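Long-range contact in tartronate semialdehyde reductase (PDB 1VPD), which probably catalyses the NAD(P)H-dependent reduction of tartronate semialdehyde to D-glycerate, the last step of galactarate breakdown: residues N231-L245 with M269-S283. Sequence-based numbering, arbitrary orientation. Where two conformers were deposited one is given.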
ATOM      1  N   ASN A 231      13.001  -4.818  15.599  1.00 16.56           N
ATOM      2  CA  ASN A 231      13.076  -3.970  14.418  1.00 17.21           C
ATOM      3  C   ASN A 231      11.675  -3.532  14.011  1.00 16.77           C
ATOM      4  O   ASN A 231      10.952  -4.301  13.388  1.00 17.50           O
ATOM      5  CB  ASN A 231      13.718  -4.726  13.275  1.00 18.03           C
ATOM      6  CG  ASN A 231      13.671  -3.962  11.963  1.00 19.70           C
ATOM      7  OD1 ASN A 231      13.454  -2.736  11.931  1.00 20.85           O
ATOM      8  ND2 ASN A 231      13.833  -4.687  10.868  1.00 23.12           N
ATOM      9  N   PHE A 232      11.308  -2.303  14.372  1.00 16.39           N
ATOM     10  CA  PHE A 232       9.981  -1.759  14.038  1.00 15.68           C
ATOM     11  C   PHE A 232      10.070  -0.613  13.034  1.00 15.92           C
ATOM     12  O   PHE A 232       9.204   0.270  12.988  1.00 16.31           O
ATOM     13  CB  PHE A 232       9.258  -1.333  15.312  1.00 15.42           C
ATOM     14  CG  PHE A 232       9.115  -2.450  16.320  1.00 15.40           C
ATOM     15  CD1 PHE A 232       8.187  -3.449  16.126  1.00 14.71           C
ATOM     16  CD2 PHE A 232       9.909  -2.493  17.469  1.00 16.34           C
ATOM     17  CE1 PHE A 232       8.047  -4.476  17.064  1.00 14.86           C
ATOM     18  CE2 PHE A 232       9.783  -3.514  18.384  1.00 15.77           C
ATOM     19  CZ  PHE A 232       8.858  -4.502  18.191  1.00 15.03           C
ATOM     20  N   LYS A 233      11.113  -0.627  12.218  1.00 16.32           N
ATOM     21  CA  LYS A 233      11.292   0.382  11.181  1.00 17.46           C
ATOM     22  C   LYS A 233      10.363   0.137   9.987  1.00 16.28           C
ATOM     23  O   LYS A 233      10.329  -0.956   9.440  1.00 15.33           O
ATOM     24  CB  LYS A 233      12.739   0.354  10.680  1.00 19.24           C
ATOM     25  CG  LYS A 233      13.064   1.448   9.673  1.00 23.43           C
ATOM     26  CD  LYS A 233      14.458   1.281   9.053  1.00 28.53           C
ATOM     27  CE  LYS A 233      14.749   2.435   8.088  1.00 31.66           C
ATOM     28  NZ  LYS A 233      16.109   2.306   7.504  1.00 34.98           N
ATOM     29  N   PRO A 234       9.614   1.145   9.558  1.00 16.63           N
ATOM     30  CA  PRO A 234       8.779   0.962   8.360  1.00 16.93           C
ATOM     31  C   PRO A 234       9.632   0.706   7.115  1.00 16.76           C
ATOM     32  O   PRO A 234      10.712   1.284   6.990  1.00 17.81           O
ATOM     33  CB  PRO A 234       8.025   2.285   8.217  1.00 17.34           C
ATOM     34  CG  PRO A 234       8.289   3.051   9.409  1.00 18.49           C
ATOM     35  CD  PRO A 234       9.454   2.469  10.156  1.00 17.22           C
ATOM     36  N   GLY A 235       9.185  -0.151   6.214  1.00 16.31           N
ATOM     37  CA  GLY A 235       7.968  -0.938   6.364  1.00 16.16           C
ATOM     38  C   GLY A 235       6.720  -0.101   6.127  1.00 15.79           C
ATOM     39  O   GLY A 235       6.730   0.865   5.350  1.00 16.48           O
ATOM     40  N   PHE A 236       5.658  -0.439   6.842  1.00 14.37           N
ATOM     41  CA  PHE A 236       4.349   0.200   6.691  1.00 13.82           C
ATOM     42  C   PHE A 236       3.906   0.799   8.020  1.00 13.37           C
ATOM     43  O   PHE A 236       3.604   0.077   8.969  1.00 13.21           O
ATOM     44  CB  PHE A 236       3.325  -0.819   6.205  1.00 13.63           C
ATOM     45  CG  PHE A 236       1.992  -0.205   5.820  1.00 12.88           C
ATOM     46  CD1 PHE A 236       1.902   0.681   4.755  1.00 13.73           C
ATOM     47  CD2 PHE A 236       0.820  -0.539   6.500  1.00 11.98           C
ATOM     48  CE1 PHE A 236       0.695   1.226   4.369  1.00 13.77           C
ATOM     49  CE2 PHE A 236      -0.411   0.009   6.111  1.00 12.22           C
ATOM     50  CZ  PHE A 236      -0.477   0.898   5.068  1.00 12.63           C
ATOM     51  N   ARG A 237       3.854   2.119   8.093  1.00 13.41           N
ATOM     52  CA  ARG A 237       3.559   2.817   9.348  1.00 13.97           C
ATOM     53  C   ARG A 237       2.167   2.501   9.880  1.00 13.28           C
ATOM     54  O   ARG A 237       1.186   2.452   9.124  1.00 13.06           O
ATOM     55  CB  ARG A 237       3.627   4.332   9.167  1.00 15.75           C
ATOM     56  CG  ARG A 237       5.013   4.869   8.836  1.00 18.91           C
ATOM     57  CD  ARG A 237       5.038   6.370   8.807  1.00 24.46           C
ATOM     58  NE  ARG A 237       4.563   6.914   7.540  1.00 27.95           N
ATOM     59  CZ  ARG A 237       3.472   7.664   7.377  1.00 29.43           C
ATOM     60  NH1 ARG A 237       2.673   7.980   8.393  1.00 29.66           N
ATOM     61  NH2 ARG A 237       3.185   8.100   6.167  1.00 30.61           N
ATOM     62  N   ILE A 238       2.086   2.339  11.195  1.00 12.69           N
ATOM     63  CA  ILE A 238       0.803   2.208  11.887  1.00 12.76           C
ATOM     64  C   ILE A 238      -0.187   3.321  11.480  1.00 12.75           C
ATOM     65  O   ILE A 238      -1.365   3.036  11.242  1.00 12.38           O
ATOM     66  CB  ILE A 238       1.015   2.210  13.426  0.66 13.40           C
ATOM     67  CG1 ILE A 238       1.597   0.875  13.911  0.66 13.98           C
ATOM     68  CG2 ILE A 238      -0.277   2.559  14.162  0.66 13.24           C
ATOM     69  CD1 ILE A 238       0.566  -0.255  14.017  0.66 15.35           C
ATOM     70  N   ASP A 239       0.284   4.561  11.331  1.00 12.70           N
ATOM     71  CA  ASP A 239      -0.606   5.646  10.956  1.00 13.38           C
ATOM     72  C   ASP A 239      -1.301   5.429   9.604  1.00 13.20           C
ATOM     73  O   ASP A 239      -2.463   5.832   9.441  1.00 13.45           O
ATOM     74  CB  ASP A 239       0.091   7.013  11.016  1.00 14.18           C
ATOM     75  CG  ASP A 239       0.245   7.531  12.424  1.00 15.43           C
ATOM     76  OD1 ASP A 239      -0.498   7.088  13.345  1.00 14.92           O
ATOM     77  OD2 ASP A 239       1.103   8.399  12.706  1.00 17.69           O
ATOM     78  N   LEU A 240      -0.596   4.827   8.649  1.00 12.41           N
ATOM     79  CA  LEU A 240      -1.196   4.468   7.368  1.00 12.87           C
ATOM     80  C   LEU A 240      -2.186   3.309   7.494  1.00 12.14           C
ATOM     81  O   LEU A 240      -3.237   3.332   6.862  1.00 10.90           O
ATOM     82  CB  LEU A 240      -0.137   4.145   6.316  1.00 13.32           C
ATOM     83  CG  LEU A 240       0.733   5.338   5.937  1.00 15.66           C
ATOM     84  CD1 LEU A 240       1.872   4.850   5.034  1.00 18.12           C
ATOM     85  CD2 LEU A 240      -0.089   6.408   5.252  1.00 17.32           C
ATOM     86  N   HIS A 241      -1.876   2.324   8.330  1.00 11.39           N
ATOM     87  CA  HIS A 241      -2.795   1.216   8.521  1.00 11.31           C
ATOM     88  C   HIS A 241      -4.071   1.694   9.223  1.00 11.43           C
ATOM     89  O   HIS A 241      -5.149   1.204   8.899  1.00 11.02           O
ATOM     90  CB  HIS A 241      -2.148   0.022   9.236  1.00 10.20           C
ATOM     91  CG  HIS A 241      -2.687  -1.294   8.769  1.00 10.39           C
ATOM     92  ND1 HIS A 241      -1.929  -2.443   8.746  1.00 11.25           N
ATOM     93  CD2 HIS A 241      -3.918  -1.643   8.313  1.00 11.43           C
ATOM     94  CE1 HIS A 241      -2.667  -3.444   8.282  1.00 12.41           C
ATOM     95  NE2 HIS A 241      -3.881  -2.986   8.017  1.00 10.40           N
ATOM     96  N   ILE A 242      -3.960   2.679  10.116  1.00 11.52           N
ATOM     97  CA  ILE A 242      -5.124   3.302  10.733  1.00 11.43           C
ATOM     98  C   ILE A 242      -6.053   3.884   9.666  1.00 11.94           C
ATOM     99  O   ILE A 242      -7.266   3.685   9.717  1.00 11.95           O
ATOM    100  CB  ILE A 242      -4.712   4.395  11.776  1.00 11.14           C
ATOM    101  CG1 ILE A 242      -4.190   3.717  13.049  1.00 10.91           C
ATOM    102  CG2 ILE A 242      -5.893   5.310  12.093  1.00 11.78           C
ATOM    103  CD1 ILE A 242      -3.526   4.646  14.066  1.00 11.85           C
ATOM    104  N   LYS A 243      -5.484   4.600   8.704  1.00 12.16           N
ATOM    105  CA  LYS A 243      -6.265   5.170   7.596  1.00 12.32           C
ATOM    106  C   LYS A 243      -6.977   4.073   6.800  1.00 11.84           C
ATOM    107  O   LYS A 243      -8.167   4.216   6.479  1.00 11.87           O
ATOM    108  CB  LYS A 243      -5.365   6.043   6.716  1.00 12.91           C
ATOM    109  CG  LYS A 243      -5.930   6.484   5.373  1.00 13.21           C
ATOM    110  CD  LYS A 243      -5.637   5.513   4.242  1.00 13.21           C
ATOM    111  CE  LYS A 243      -4.140   5.277   4.001  1.00 13.24           C
ATOM    112  NZ  LYS A 243      -3.871   4.395   2.799  1.00 11.08           N
ATOM    113  N   ASP A 244      -6.272   2.975   6.526  1.00 11.21           N
ATOM    114  CA  ASP A 244      -6.890   1.860   5.804  1.00 11.04           C
ATOM    115  C   ASP A 244      -8.024   1.236   6.625  1.00 11.13           C
ATOM    116  O   ASP A 244      -9.075   0.927   6.074  1.00 11.41           O
ATOM    117  CB  ASP A 244      -5.885   0.772   5.445  1.00 10.85           C
ATOM    118  CG  ASP A 244      -4.928   1.180   4.347  1.00 11.55           C
ATOM    119  OD1 ASP A 244      -5.246   2.097   3.534  1.00 12.62           O
ATOM    120  OD2 ASP A 244      -3.818   0.620   4.262  1.00 11.36           O
ATOM    121  N   LEU A 245      -7.821   1.017   7.922  1.00 10.84           N
ATOM    122  CA  LEU A 245      -8.900   0.457   8.732  1.00 11.27           C
ATOM    123  C   LEU A 245     -10.084   1.417   8.866  1.00 10.80           C
ATOM    124  O   LEU A 245     -11.233   0.964   8.902  1.00 10.49           O
ATOM    125  CB  LEU A 245      -8.433  -0.022  10.113  1.00 10.82           C
ATOM    126  CG  LEU A 245      -7.359  -1.110  10.139  1.00 10.56           C
ATOM    127  CD1 LEU A 245      -7.303  -1.692  11.555  1.00 11.43           C
ATOM    128  CD2 LEU A 245      -7.596  -2.218   9.094  1.00 10.18           C
HETATM  129  N   MSE A 269      -4.699   0.106  17.595  1.00 10.28           N
HETATM  130  CA  MSE A 269      -3.873   1.041  16.849  1.00 10.46           C
HETATM  131  C   MSE A 269      -4.021   2.477  17.359  1.00 11.10           C
HETATM  132  O   MSE A 269      -3.020   3.217  17.398  1.00 11.71           O
HETATM  133  CB  MSE A 269      -4.158   0.942  15.348  1.00 11.24           C
HETATM  134  CG  MSE A 269      -3.715  -0.368  14.726  1.00 11.49           C
HETATM  135 SE   MSE A 269      -3.793  -0.206  12.807  0.87 18.61          SE
HETATM  136  CE  MSE A 269      -3.210  -2.033  12.397  1.00 14.02           C
ATOM    137  N   GLN A 270      -5.221   2.865  17.816  1.00 10.52           N
ATOM    138  CA  GLN A 270      -5.381   4.186  18.463  1.00 10.80           C
ATOM    139  C   GLN A 270      -4.507   4.289  19.724  1.00 11.17           C
ATOM    140  O   GLN A 270      -3.850   5.317  19.962  1.00 11.42           O
ATOM    141  CB  GLN A 270      -6.854   4.500  18.767  1.00 10.80           C
ATOM    142  CG  GLN A 270      -7.693   4.663  17.514  1.00 10.62           C
ATOM    143  CD  GLN A 270      -7.400   5.954  16.750  1.00 12.31           C
ATOM    144  OE1 GLN A 270      -6.968   6.961  17.348  1.00 15.16           O
ATOM    145  NE2 GLN A 270      -7.610   5.928  15.431  1.00 12.51           N
ATOM    146  N   ALA A 271      -4.478   3.225  20.522  1.00 11.12           N
ATOM    147  CA  ALA A 271      -3.627   3.200  21.699  1.00 11.36           C
ATOM    148  C   ALA A 271      -2.146   3.324  21.317  1.00 11.93           C
ATOM    149  O   ALA A 271      -1.398   4.077  21.972  1.00 11.47           O
ATOM    150  CB  ALA A 271      -3.880   1.934  22.522  1.00 11.31           C
ATOM    151  N   LEU A 272      -1.729   2.599  20.276  1.00 11.72           N
ATOM    152  CA  LEU A 272      -0.339   2.653  19.808  1.00 12.38           C
ATOM    153  C   LEU A 272       0.041   4.052  19.338  1.00 12.77           C
ATOM    154  O   LEU A 272       1.128   4.559  19.680  1.00 13.56           O
ATOM    155  CB  LEU A 272      -0.097   1.632  18.710  1.00 12.21           C
ATOM    156  CG  LEU A 272      -0.015   0.189  19.206  1.00 13.33           C
ATOM    157  CD1 LEU A 272      -0.124  -0.781  18.076  1.00 15.30           C
ATOM    158  CD2 LEU A 272       1.279  -0.039  20.014  1.00 15.41           C
ATOM    159  N   ARG A 273      -0.833   4.681  18.562  1.00 12.74           N
ATOM    160  CA  ARG A 273      -0.596   6.060  18.107  1.00 13.25           C
ATOM    161  C   ARG A 273      -0.445   7.016  19.297  1.00 13.55           C
ATOM    162  O   ARG A 273       0.486   7.843  19.339  1.00 14.30           O
ATOM    163  CB  ARG A 273      -1.755   6.529  17.223  1.00 13.55           C
ATOM    164  CG  ARG A 273      -1.751   8.045  16.922  1.00 14.28           C
ATOM    165  CD  ARG A 273      -2.936   8.494  16.083  1.00 15.69           C
ATOM    166  NE  ARG A 273      -2.741   8.126  14.698  1.00 17.42           N
ATOM    167  CZ  ARG A 273      -3.659   8.252  13.750  1.00 18.85           C
ATOM    168  NH1 ARG A 273      -4.852   8.734  14.038  1.00 20.62           N
ATOM    169  NH2 ARG A 273      -3.376   7.883  12.501  1.00 18.59           N
ATOM    170  N   ALA A 274      -1.326   6.865  20.279  1.00 13.10           N
ATOM    171  CA  ALA A 274      -1.296   7.713  21.473  1.00 13.95           C
ATOM    172  C   ALA A 274      -0.019   7.494  22.295  1.00 14.22           C
ATOM    173  O   ALA A 274       0.397   8.400  23.017  1.00 15.14           O
ATOM    174  CB  ALA A 274      -2.507   7.484  22.304  1.00 13.92           C
ATOM    175  N   ASP A 275       0.582   6.311  22.185  1.00 14.63           N
ATOM    176  CA  ASP A 275       1.801   5.956  22.910  1.00 16.14           C
ATOM    177  C   ASP A 275       3.062   6.071  22.048  1.00 16.39           C
ATOM    178  O   ASP A 275       4.095   5.483  22.365  1.00 17.66           O
ATOM    179  CB  ASP A 275       1.645   4.553  23.479  1.00 16.75           C
ATOM    180  CG  ASP A 275       2.611   4.246  24.617  1.00 18.59           C
ATOM    181  OD1 ASP A 275       3.052   5.161  25.333  1.00 18.87           O
ATOM    182  OD2 ASP A 275       2.973   3.079  24.827  1.00 21.68           O
ATOM    183  N   GLY A 276       2.978   6.835  20.968  1.00 15.98           N
ATOM    184  CA  GLY A 276       4.141   7.174  20.157  1.00 16.55           C
ATOM    185  C   GLY A 276       4.598   6.201  19.092  1.00 16.35           C
ATOM    186  O   GLY A 276       5.724   6.362  18.580  1.00 17.63           O
ATOM    187  N   HIS A 277       3.743   5.244  18.710  1.00 15.32           N
ATOM    188  CA  HIS A 277       4.089   4.193  17.753  1.00 15.66           C
ATOM    189  C   HIS A 277       3.540   4.406  16.325  1.00 14.79           C
ATOM    190  O   HIS A 277       3.683   3.529  15.473  1.00 15.24           O
ATOM    191  CB  HIS A 277       3.604   2.820  18.229  1.00 15.80           C
ATOM    192  CG  HIS A 277       4.339   2.263  19.403  1.00 17.60           C
ATOM    193  ND1 HIS A 277       5.530   1.577  19.277  1.00 18.97           N
ATOM    194  CD2 HIS A 277       4.024   2.240  20.721  1.00 19.27           C
ATOM    195  CE1 HIS A 277       5.921   1.165  20.474  1.00 21.05           C
ATOM    196  NE2 HIS A 277       5.026   1.554  21.366  1.00 19.86           N
ATOM    197  N   GLY A 278       2.942   5.557  16.054  1.00 14.44           N
ATOM    198  CA  GLY A 278       2.326   5.822  14.761  1.00 14.30           C
ATOM    199  C   GLY A 278       3.265   5.742  13.577  1.00 14.85           C
ATOM    200  O   GLY A 278       2.863   5.390  12.467  1.00 14.87           O
ATOM    201  N   ASN A 279       4.538   6.061  13.804  1.00 14.71           N
ATOM    202  CA  ASN A 279       5.534   6.000  12.745  1.00 15.89           C
ATOM    203  C   ASN A 279       6.342   4.710  12.735  1.00 15.05           C
ATOM    204  O   ASN A 279       7.301   4.576  11.952  1.00 16.16           O
ATOM    205  CB  ASN A 279       6.462   7.219  12.819  1.00 17.16           C
ATOM    206  CG  ASN A 279       5.754   8.485  12.397  1.00 21.14           C
ATOM    207  OD1 ASN A 279       5.199   8.550  11.298  1.00 25.32           O
ATOM    208  ND2 ASN A 279       5.710   9.467  13.279  1.00 25.46           N
ATOM    209  N   ASP A 280       5.963   3.755  13.587  1.00 14.13           N
ATOM    210  CA  ASP A 280       6.564   2.428  13.570  1.00 13.88           C
ATOM    211  C   ASP A 280       5.887   1.532  12.542  1.00 13.42           C
ATOM    212  O   ASP A 280       4.719   1.731  12.217  1.00 13.25           O
ATOM    213  CB  ASP A 280       6.445   1.750  14.929  1.00 14.33           C
ATOM    214  CG  ASP A 280       7.393   2.301  15.964  1.00 17.84           C
ATOM    215  OD1 ASP A 280       8.373   3.008  15.613  1.00 19.37           O
ATOM    216  OD2 ASP A 280       7.238   2.017  17.161  1.00 19.99           O
ATOM    217  N   ASP A 281       6.622   0.548  12.031  1.00 13.13           N
ATOM    218  CA  ASP A 281       6.051  -0.518  11.218  1.00 12.58           C
ATOM    219  C   ASP A 281       4.887  -1.161  11.948  1.00 12.47           C
ATOM    220  O   ASP A 281       4.879  -1.222  13.166  1.00 12.85           O
ATOM    221  CB  ASP A 281       7.091  -1.587  10.928  1.00 13.08           C
ATOM    222  CG  ASP A 281       6.570  -2.675  10.007  1.00 13.26           C
ATOM    223  OD1 ASP A 281       6.348  -2.393   8.810  1.00 13.96           O
ATOM    224  OD2 ASP A 281       6.355  -3.841  10.413  1.00 13.94           O
ATOM    225  N   HIS A 282       3.911  -1.666  11.198  1.00 12.40           N
ATOM    226  CA  HIS A 282       2.747  -2.281  11.834  1.00 12.30           C
ATOM    227  C   HIS A 282       2.988  -3.578  12.629  1.00 12.72           C
ATOM    228  O   HIS A 282       2.119  -3.974  13.407  1.00 13.63           O
ATOM    229  CB  HIS A 282       1.529  -2.403  10.903  1.00 11.66           C
ATOM    230  CG  HIS A 282       1.737  -3.100   9.590  1.00 10.88           C
ATOM    231  ND1 HIS A 282       2.944  -3.543   9.080  1.00 14.02           N
ATOM    232  CD2 HIS A 282       0.812  -3.385   8.645  1.00  7.65           C
ATOM    233  CE1 HIS A 282       2.742  -4.089   7.885  1.00 10.76           C
ATOM    234  NE2 HIS A 282       1.454  -4.011   7.607  1.00 13.85           N
ATOM    235  N   SER A 283       4.181  -4.151  12.512  1.00 13.53           N
ATOM    236  CA  SER A 283       4.654  -5.180  13.443  1.00 13.35           C
ATOM    237  C   SER A 283       4.622  -4.678  14.894  1.00 13.21           C
ATOM    238  O   SER A 283       4.560  -5.482  15.825  1.00 12.79           O
ATOM    239  CB  SER A 283       6.061  -5.674  13.054  1.00 13.70           C
ATOM    240  OG  SER A 283       6.995  -4.601  13.001  1.00 14.27           O
TER
HETATM  241  O   HOH W   1      10.695   3.047  13.952  1.00 41.19           O
HETATM  242  O   HOH W   2       2.904   9.082  10.765  1.00 26.35           O
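Asp239 and Arg273 form the salt bridge that ties the start of helix 238-255 to the end of helix 260-274. Arg273 grips side-on, with NE 2.8 Å and NH2 3.1 Å from Asp239 OD1; the oxygen lies in the guanidinium plane, yet both nitrogens approach it from one face of the carboxylate. Beside this salt bridge, the helix's first turn is joined to the type I beta turn His277-Asp280 by Asp239 N to Gly278 O, on a lone pair in the carbonyl plane, and by Ile238 N to Asp280 O, each 2.9 Å. At Asp281, chi1 of -176° swings the carboxylate away from its own N toward the 235-236 backbone, where OD1 offers its anti lone pair to Phe236 N; OD2 accepts from Ser283 N, an Asx turn, and from Ser283 OG, and pairs with Lys223. Ile242 CD1 lies over one face of the Arg273 guanidinium, and Met269, a selenomethionine, enters as a knob among Ile238, His241, Ile242 and Leu245, its CE over the His241 ring. Phe236, about 3 Å from a bound tartaric acid probably from the crystallisation liquor, turns its edge to the face of His282, planes at 64°. Segments 238-245, with Lys243 predicted to bind NAD(+), and 269-274 run roughly antiparallel, at 148°, in the all-helical C-terminal domain, helix 170-198 against Phe236, His241 and His282, helix 218-228 against Asp281 and Ser283, helix 285-293 against Met269 and Leu272.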